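Local coordinates for RabGAP/TBC protein (PDB 4P17), which probably acts as a flagellar GTPase-activating protein for Rab GTPases, stimulating GTP hydrolysis through its all-helical TBC domain, at residues Ala202-Leu214 and Ile260-Tyr272. Residues are numbered along the deposited sequence; the frame is centred on the assembly and turned at random.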
ATOM      1  N   ALA A 202     -12.635   6.724  12.163  1.00 13.69           N
ATOM      2  CA  ALA A 202     -11.479   6.838  13.015  1.00 12.61           C
ATOM      3  C   ALA A 202     -10.695   8.092  12.630  1.00 12.87           C
ATOM      4  O   ALA A 202     -10.273   8.880  13.482  1.00  8.48           O
ATOM      5  CB  ALA A 202     -10.613   5.570  12.902  1.00 13.74           C
ATOM      6  N   LEU A 203     -10.496   8.273  11.329  1.00 15.45           N
ATOM      7  CA  LEU A 203      -9.734   9.404  10.849  1.00 14.47           C
ATOM      8  C   LEU A 203     -10.394  10.746  11.231  1.00 10.51           C
ATOM      9  O   LEU A 203      -9.719  11.693  11.657  1.00  8.86           O
ATOM     10  CB  LEU A 203      -9.566   9.280   9.323  1.00 11.78           C
ATOM     11  CG  LEU A 203      -8.721  10.352   8.645  1.00  8.18           C
ATOM     12  CD1 LEU A 203      -7.317  10.417   9.251  1.00  6.71           C
ATOM     13  CD2 LEU A 203      -8.660  10.107   7.149  1.00 11.41           C
ATOM     14  N   ASP A 204     -11.707  10.857  11.081  1.00 12.04           N
ATOM     15  CA  ASP A 204     -12.379  12.113  11.427  1.00 13.12           C
ATOM     16  C   ASP A 204     -12.232  12.376  12.937  1.00 14.08           C
ATOM     17  O   ASP A 204     -12.039  13.508  13.363  1.00 12.81           O
ATOM     18  CB  ASP A 204     -13.858  12.067  11.026  1.00 21.29           C
ATOM     19  CG  ASP A 204     -14.517  13.447  10.993  1.00 33.03           C
ATOM     20  OD1 ASP A 204     -13.875  14.456  10.599  1.00 26.81           O
ATOM     21  OD2 ASP A 204     -15.703  13.516  11.362  1.00 38.53           O
ATOM     22  N   GLU A 205     -12.301  11.327  13.747  1.00 10.69           N
ATOM     23  CA  GLU A 205     -12.118  11.491  15.182  1.00 10.67           C
ATOM     24  C   GLU A 205     -10.713  11.954  15.435  1.00 11.62           C
ATOM     25  O   GLU A 205     -10.493  12.923  16.181  1.00 10.17           O
ATOM     26  CB  GLU A 205     -12.370  10.195  15.960  1.00 16.30           C
ATOM     27  CG  GLU A 205     -12.181  10.347  17.471  1.00  9.92           C
ATOM     28  CD  GLU A 205     -13.243  11.238  18.106  1.00 21.31           C
ATOM     29  OE1 GLU A 205     -14.361  11.316  17.563  1.00 34.03           O
ATOM     30  OE2 GLU A 205     -12.945  11.874  19.140  1.00 28.81           O
ATOM     31  N   LEU A 206      -9.749  11.262  14.822  1.00  4.71           N
ATOM     32  CA  LEU A 206      -8.362  11.630  15.047  1.00 11.31           C
ATOM     33  C   LEU A 206      -8.074  13.060  14.624  1.00  8.77           C
ATOM     34  O   LEU A 206      -7.285  13.728  15.265  1.00  8.88           O
ATOM     35  CB  LEU A 206      -7.425  10.677  14.310  1.00 18.21           C
ATOM     36  CG  LEU A 206      -7.355   9.302  14.968  1.00  7.74           C
ATOM     37  CD1 LEU A 206      -6.756   8.267  13.975  1.00 10.74           C
ATOM     38  CD2 LEU A 206      -6.542   9.394  16.235  1.00 11.67           C
ATOM     39  N   ILE A 207      -8.695  13.510  13.542  1.00 11.39           N
ATOM     40  CA  ILE A 207      -8.503  14.892  13.088  1.00  9.87           C
ATOM     41  C   ILE A 207      -8.994  15.824  14.187  1.00  9.44           C
ATOM     42  O   ILE A 207      -8.310  16.786  14.558  1.00  7.31           O
ATOM     43  CB  ILE A 207      -9.260  15.155  11.746  1.00 18.24           C
ATOM     44  CG1 ILE A 207      -8.558  14.432  10.593  1.00 11.36           C
ATOM     45  CG2 ILE A 207      -9.334  16.671  11.398  1.00 15.62           C
ATOM     46  CD1 ILE A 207      -9.418  14.334   9.353  1.00 12.77           C
ATOM     47  N   GLY A 208     -10.178  15.531  14.729  1.00  9.82           N
ATOM     48  CA  GLY A 208     -10.759  16.406  15.732  1.00 13.02           C
ATOM     49  C   GLY A 208      -9.949  16.437  17.025  1.00 15.44           C
ATOM     50  O   GLY A 208      -9.838  17.477  17.693  1.00 20.73           O
ATOM     51  N   THR A 209      -9.374  15.300  17.379  1.00 13.56           N
ATOM     52  CA  THR A 209      -8.587  15.176  18.608  1.00 15.58           C
ATOM     53  C   THR A 209      -7.161  15.712  18.475  1.00 15.42           C
ATOM     54  O   THR A 209      -6.696  16.489  19.313  1.00 14.30           O
ATOM     55  CB  THR A 209      -8.517  13.707  19.062  1.00 10.97           C
ATOM     56  OG1 THR A 209      -7.886  12.910  18.053  1.00 42.65           O
ATOM     57  CG2 THR A 209      -9.866  13.206  19.275  1.00 12.25           C
ATOM     58  N   LYS A 210      -6.492  15.316  17.399  1.00 13.80           N
ATOM     59  CA  LYS A 210      -5.078  15.601  17.180  1.00 11.97           C
ATOM     60  C   LYS A 210      -4.810  16.859  16.369  1.00 13.11           C
ATOM     61  O   LYS A 210      -3.738  17.459  16.504  1.00 10.94           O
ATOM     62  CB  LYS A 210      -4.409  14.418  16.473  1.00 15.69           C
ATOM     63  CG  LYS A 210      -4.524  13.106  17.215  1.00 19.32           C
ATOM     64  CD  LYS A 210      -3.226  12.330  17.173  1.00 25.75           C
ATOM     65  CE  LYS A 210      -3.386  10.905  17.660  1.00 28.35           C
ATOM     66  NZ  LYS A 210      -2.210  10.084  17.262  1.00 16.32           N
ATOM     67  N   LEU A 211      -5.779  17.261  15.554  1.00  8.47           N
ATOM     68  CA  LEU A 211      -5.591  18.334  14.599  1.00 15.49           C
ATOM     69  C   LEU A 211      -6.806  19.257  14.650  1.00  7.93           C
ATOM     70  O   LEU A 211      -7.459  19.496  13.647  1.00  9.00           O
ATOM     71  CB  LEU A 211      -5.360  17.755  13.198  1.00 14.23           C
ATOM     72  CG  LEU A 211      -4.134  16.842  13.021  1.00 19.80           C
ATOM     73  CD1 LEU A 211      -4.132  16.200  11.635  1.00  9.95           C
ATOM     74  CD2 LEU A 211      -2.820  17.588  13.262  1.00 18.57           C
ATOM     75  N   PRO A 212      -7.106  19.796  15.837  1.00 11.36           N
ATOM     76  CA  PRO A 212      -8.331  20.594  15.985  1.00 15.15           C
ATOM     77  C   PRO A 212      -8.410  21.808  15.044  1.00 11.65           C
ATOM     78  O   PRO A 212      -9.504  22.136  14.618  1.00 16.52           O
ATOM     79  CB  PRO A 212      -8.290  21.034  17.454  1.00 14.67           C
ATOM     80  CG  PRO A 212      -6.885  20.907  17.878  1.00 10.91           C
ATOM     81  CD  PRO A 212      -6.315  19.753  17.084  1.00 12.05           C
ATOM     82  N   ARG A 213      -7.279  22.430  14.710  1.00 12.05           N
ATOM     83  CA  ARG A 213      -7.280  23.516  13.736  1.00 11.93           C
ATOM     84  C   ARG A 213      -7.740  23.022  12.386  1.00 15.46           C
ATOM     85  O   ARG A 213      -8.437  23.719  11.654  1.00 17.75           O
ATOM     86  CB  ARG A 213      -5.910  24.120  13.578  1.00 14.84           C
ATOM     87  CG  ARG A 213      -5.484  24.993  14.711  1.00 22.24           C
ATOM     88  CD  ARG A 213      -4.033  25.431  14.467  1.00 28.45           C
ATOM     89  NE  ARG A 213      -3.941  26.580  13.565  1.00 42.79           N
ATOM     90  CZ  ARG A 213      -2.872  26.890  12.829  1.00 58.13           C
ATOM     91  NH1 ARG A 213      -1.793  26.116  12.856  1.00 46.03           N
ATOM     92  NH2 ARG A 213      -2.885  27.973  12.047  1.00 35.74           N
ATOM     93  N   LEU A 214      -7.327  21.812  12.045  1.00 15.01           N
ATOM     94  CA  LEU A 214      -7.701  21.267  10.770  1.00 10.80           C
ATOM     95  C   LEU A 214      -9.198  20.942  10.753  1.00 14.70           C
ATOM     96  O   LEU A 214      -9.873  21.174   9.755  1.00 14.43           O
ATOM     97  CB  LEU A 214      -6.848  20.031  10.456  1.00 12.34           C
ATOM     98  CG  LEU A 214      -6.889  19.601   8.996  1.00 14.78           C
ATOM     99  CD1 LEU A 214      -6.418  20.689   8.034  1.00 17.61           C
ATOM    100  CD2 LEU A 214      -6.077  18.334   8.766  1.00 11.15           C
ATOM    101  N   ILE A 260      -3.050   0.578  10.510  1.00  7.52           N
ATOM    102  CA  ILE A 260      -2.027   1.324   9.771  1.00  5.19           C
ATOM    103  C   ILE A 260      -2.656   2.320   8.777  1.00  7.11           C
ATOM    104  O   ILE A 260      -2.114   3.401   8.504  1.00  9.84           O
ATOM    105  CB  ILE A 260      -1.083   0.321   9.016  1.00  3.31           C
ATOM    106  CG1 ILE A 260      -0.324  -0.554  10.017  1.00 10.26           C
ATOM    107  CG2 ILE A 260      -0.092   1.034   8.076  1.00  9.12           C
ATOM    108  CD1 ILE A 260       0.630   0.240  10.937  1.00  8.34           C
ATOM    109  N   LEU A 261      -3.803   1.967   8.202  1.00  5.18           N
ATOM    110  CA  LEU A 261      -4.361   2.852   7.187  1.00  8.74           C
ATOM    111  C   LEU A 261      -4.725   4.197   7.810  1.00  9.05           C
ATOM    112  O   LEU A 261      -4.305   5.232   7.300  1.00  7.25           O
ATOM    113  CB  LEU A 261      -5.553   2.204   6.525  1.00 10.20           C
ATOM    114  CG  LEU A 261      -5.190   0.924   5.754  1.00  9.34           C
ATOM    115  CD1 LEU A 261      -6.458   0.369   5.146  1.00  1.68           C
ATOM    116  CD2 LEU A 261      -4.084   1.168   4.685  1.00 13.28           C
ATOM    117  N   PHE A 262      -5.435   4.205   8.938  1.00  6.67           N
ATOM    118  CA  PHE A 262      -5.831   5.505   9.460  1.00  6.79           C
ATOM    119  C   PHE A 262      -4.636   6.153  10.174  1.00  7.20           C
ATOM    120  O   PHE A 262      -4.564   7.375  10.233  1.00  5.59           O
ATOM    121  CB  PHE A 262      -7.087   5.433  10.359  1.00  6.88           C
ATOM    122  CG  PHE A 262      -6.946   4.619  11.641  1.00  8.82           C
ATOM    123  CD1 PHE A 262      -6.198   5.090  12.711  1.00 10.61           C
ATOM    124  CD2 PHE A 262      -7.643   3.416  11.799  1.00 15.02           C
ATOM    125  CE1 PHE A 262      -6.112   4.367  13.893  1.00 13.56           C
ATOM    126  CE2 PHE A 262      -7.562   2.691  12.976  1.00 11.35           C
ATOM    127  CZ  PHE A 262      -6.820   3.164  14.029  1.00 13.80           C
ATOM    128  N   ARG A 263      -3.676   5.372  10.665  1.00  3.97           N
ATOM    129  CA  ARG A 263      -2.539   6.009  11.343  1.00  5.07           C
ATOM    130  C   ARG A 263      -1.693   6.755  10.334  1.00  5.65           C
ATOM    131  O   ARG A 263      -1.185   7.854  10.613  1.00  5.95           O
ATOM    132  CB  ARG A 263      -1.718   4.992  12.123  1.00  9.91           C
ATOM    133  CG  ARG A 263      -2.479   4.576  13.356  1.00 12.16           C
ATOM    134  CD  ARG A 263      -1.969   3.381  14.142  1.00 14.90           C
ATOM    135  NE  ARG A 263      -2.801   3.247  15.345  1.00 22.21           N
ATOM    136  CZ  ARG A 263      -2.858   2.183  16.146  1.00 20.09           C
ATOM    137  NH1 ARG A 263      -2.146   1.098  15.907  1.00 18.41           N
ATOM    138  NH2 ARG A 263      -3.652   2.206  17.196  1.00 17.95           N
ATOM    139  N   VAL A 264      -1.537   6.179   9.150  1.00  6.21           N
ATOM    140  CA  VAL A 264      -0.737   6.843   8.125  1.00  4.98           C
ATOM    141  C   VAL A 264      -1.548   8.034   7.534  1.00  5.33           C
ATOM    142  O   VAL A 264      -1.014   9.088   7.219  1.00  8.16           O
ATOM    143  CB  VAL A 264      -0.306   5.848   7.037  1.00  6.33           C
ATOM    144  CG1 VAL A 264       0.357   6.566   5.858  1.00  6.10           C
ATOM    145  CG2 VAL A 264       0.670   4.870   7.632  1.00  4.29           C
ATOM    146  N   ALA A 265      -2.837   7.841   7.363  1.00  5.10           N
ATOM    147  CA  ALA A 265      -3.687   8.907   6.862  1.00  5.33           C
ATOM    148  C   ALA A 265      -3.621  10.131   7.782  1.00  6.91           C
ATOM    149  O   ALA A 265      -3.471  11.271   7.307  1.00  5.65           O
ATOM    150  CB  ALA A 265      -5.083   8.395   6.732  1.00  5.15           C
ATOM    151  N   LEU A 266      -3.705   9.903   9.090  1.00  7.14           N
ATOM    152  CA  LEU A 266      -3.635  11.012  10.049  1.00  7.33           C
ATOM    153  C   LEU A 266      -2.268  11.679   9.944  1.00 10.21           C
ATOM    154  O   LEU A 266      -2.173  12.911   9.977  1.00  6.99           O
ATOM    155  CB  LEU A 266      -3.858  10.542  11.497  1.00  7.11           C
ATOM    156  CG  LEU A 266      -3.787  11.734  12.456  1.00  9.81           C
ATOM    157  CD1 LEU A 266      -5.039  12.608  12.279  1.00 10.47           C
ATOM    158  CD2 LEU A 266      -3.615  11.293  13.856  1.00 26.05           C
ATOM    159  N   ALA A 267      -1.215  10.866   9.811  1.00  9.51           N
ATOM    160  CA  ALA A 267       0.139  11.411   9.727  1.00  6.33           C
ATOM    161  C   ALA A 267       0.265  12.326   8.509  1.00  6.35           C
ATOM    162  O   ALA A 267       0.894  13.370   8.582  1.00  6.71           O
ATOM    163  CB  ALA A 267       1.175  10.291   9.674  1.00  7.13           C
ATOM    164  N   MET A 268      -0.326  11.939   7.389  1.00  5.29           N
ATOM    165  CA  MET A 268      -0.325  12.802   6.209  1.00  5.15           C
ATOM    166  C   MET A 268      -0.975  14.134   6.476  1.00  9.69           C
ATOM    167  O   MET A 268      -0.495  15.161   6.013  1.00  9.16           O
ATOM    168  CB  MET A 268      -1.050  12.127   5.058  1.00  4.21           C
ATOM    169  CG  MET A 268      -0.330  10.972   4.501  1.00  9.54           C
ATOM    170  SD  MET A 268       1.109  11.426   3.543  1.00 16.70           S
ATOM    171  CE  MET A 268       0.435  12.517   2.290  1.00 22.37           C
ATOM    172  N   LEU A 269      -2.087  14.113   7.203  1.00  6.08           N
ATOM    173  CA  LEU A 269      -2.792  15.342   7.511  1.00  6.16           C
ATOM    174  C   LEU A 269      -2.004  16.195   8.504  1.00 11.12           C
ATOM    175  O   LEU A 269      -2.037  17.423   8.417  1.00 10.21           O
ATOM    176  CB  LEU A 269      -4.178  15.030   8.038  1.00  7.04           C
ATOM    177  CG  LEU A 269      -5.073  14.263   7.052  1.00 10.33           C
ATOM    178  CD1 LEU A 269      -6.456  13.936   7.618  1.00  9.84           C
ATOM    179  CD2 LEU A 269      -5.216  15.024   5.738  1.00 11.76           C
ATOM    180  N   LYS A 270      -1.318  15.552   9.448  1.00  7.06           N
ATOM    181  CA  LYS A 270      -0.494  16.282  10.402  1.00  5.83           C
ATOM    182  C   LYS A 270       0.641  16.997   9.686  1.00  7.91           C
ATOM    183  O   LYS A 270       0.938  18.176   9.931  1.00  7.74           O
ATOM    184  CB  LYS A 270       0.056  15.323  11.454  1.00  7.87           C
ATOM    185  CG  LYS A 270       0.810  15.959  12.584  1.00 16.29           C
ATOM    186  CD  LYS A 270       0.879  14.997  13.752  1.00 12.37           C
ATOM    187  CE  LYS A 270       2.267  14.945  14.374  1.00 32.77           C
ATOM    188  NZ  LYS A 270       2.844  16.284  14.653  1.00 36.37           N
ATOM    189  N   ILE A 271       1.284  16.267   8.793  1.00 10.81           N
ATOM    190  CA  ILE A 271       2.494  16.745   8.126  1.00  7.75           C
ATOM    191  C   ILE A 271       2.166  17.940   7.209  1.00 14.50           C
ATOM    192  O   ILE A 271       2.938  18.904   7.108  1.00 12.02           O
ATOM    193  CB  ILE A 271       3.128  15.551   7.347  1.00  8.05           C
ATOM    194  CG1 ILE A 271       3.798  14.599   8.330  1.00 11.94           C
ATOM    195  CG2 ILE A 271       4.128  16.018   6.325  1.00  7.94           C
ATOM    196  CD1 ILE A 271       4.279  13.258   7.724  1.00  9.15           C
ATOM    197  N   TYR A 272       1.008  17.895   6.552  1.00 10.33           N
ATOM    198  CA  TYR A 272       0.646  18.939   5.591  1.00  6.33           C
ATOM    199  C   TYR A 272      -0.431  19.857   6.156  1.00 13.38           C
ATOM    200  O   TYR A 272      -1.069  20.575   5.412  1.00 14.20           O
ATOM    201  CB  TYR A 272       0.174  18.311   4.289  1.00 10.22           C
ATOM    202  CG  TYR A 272       1.308  17.650   3.604  1.00  7.55           C
ATOM    203  CD1 TYR A 272       2.275  18.407   2.952  1.00 19.19           C
ATOM    204  CD2 TYR A 272       1.476  16.282   3.674  1.00  9.87           C
ATOM    205  CE1 TYR A 272       3.365  17.802   2.345  1.00 18.55           C
ATOM    206  CE2 TYR A 272       2.562  15.669   3.074  1.00 12.25           C
ATOM    207  CZ  TYR A 272       3.497  16.434   2.414  1.00 19.50           C
ATOM    208  OH  TYR A 272       4.578  15.836   1.824  1.00 19.14           O
TER
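Reciprocal knobs-into-holes packing, with Leu-203 and Leu-266 as the knobs, joins helix 201-210 to helix 259-271 in the all-helical TBC domain. No hydrogen bond crosses the contact, made almost entirely by aliphatic groups and one phenyl ring; the axes of 202-210 and 260-271 run broadly the same way, crossing at -39° with a closest approach of 9.6 Å. Leu-203 inserts among Phe-262, Ala-265, Leu-266 and Leu-269, its CD1 lying 3.7 Å from the backbone N of Leu-266, while Ile-225, Ala-229 and Tyr-233 pack against the same leucine. In return, Leu-266 enters the hole formed by Leu-203, Leu-206, Ile-207 and Lys-210. Its chi1 of -180° carries CG away from the backbone N and brings both methyls across: CD1 meets Leu-206 CB at 3.7 Å, and CD2 packs 3.5 Å from Lys-210 CD, the two side chains crossing at about a right angle. Deeper in, Leu-269 CD1 presses on Ile-207 CD1 at 3.5 Å, a tight fit. Leu-211, at the N-cap of helix 212-221, and Leu-214 within that helix both reach Leu-269 CB and touch Glu-273. At the N-terminal end of the paired segments, Ala-202 CB makes a CH-pi contact over one face of the Phe-262 ring, 4.1 Å from its centroid, while Leu-206 CD1 approaches obliquely, 3.5 Å from Phe-262 CD1.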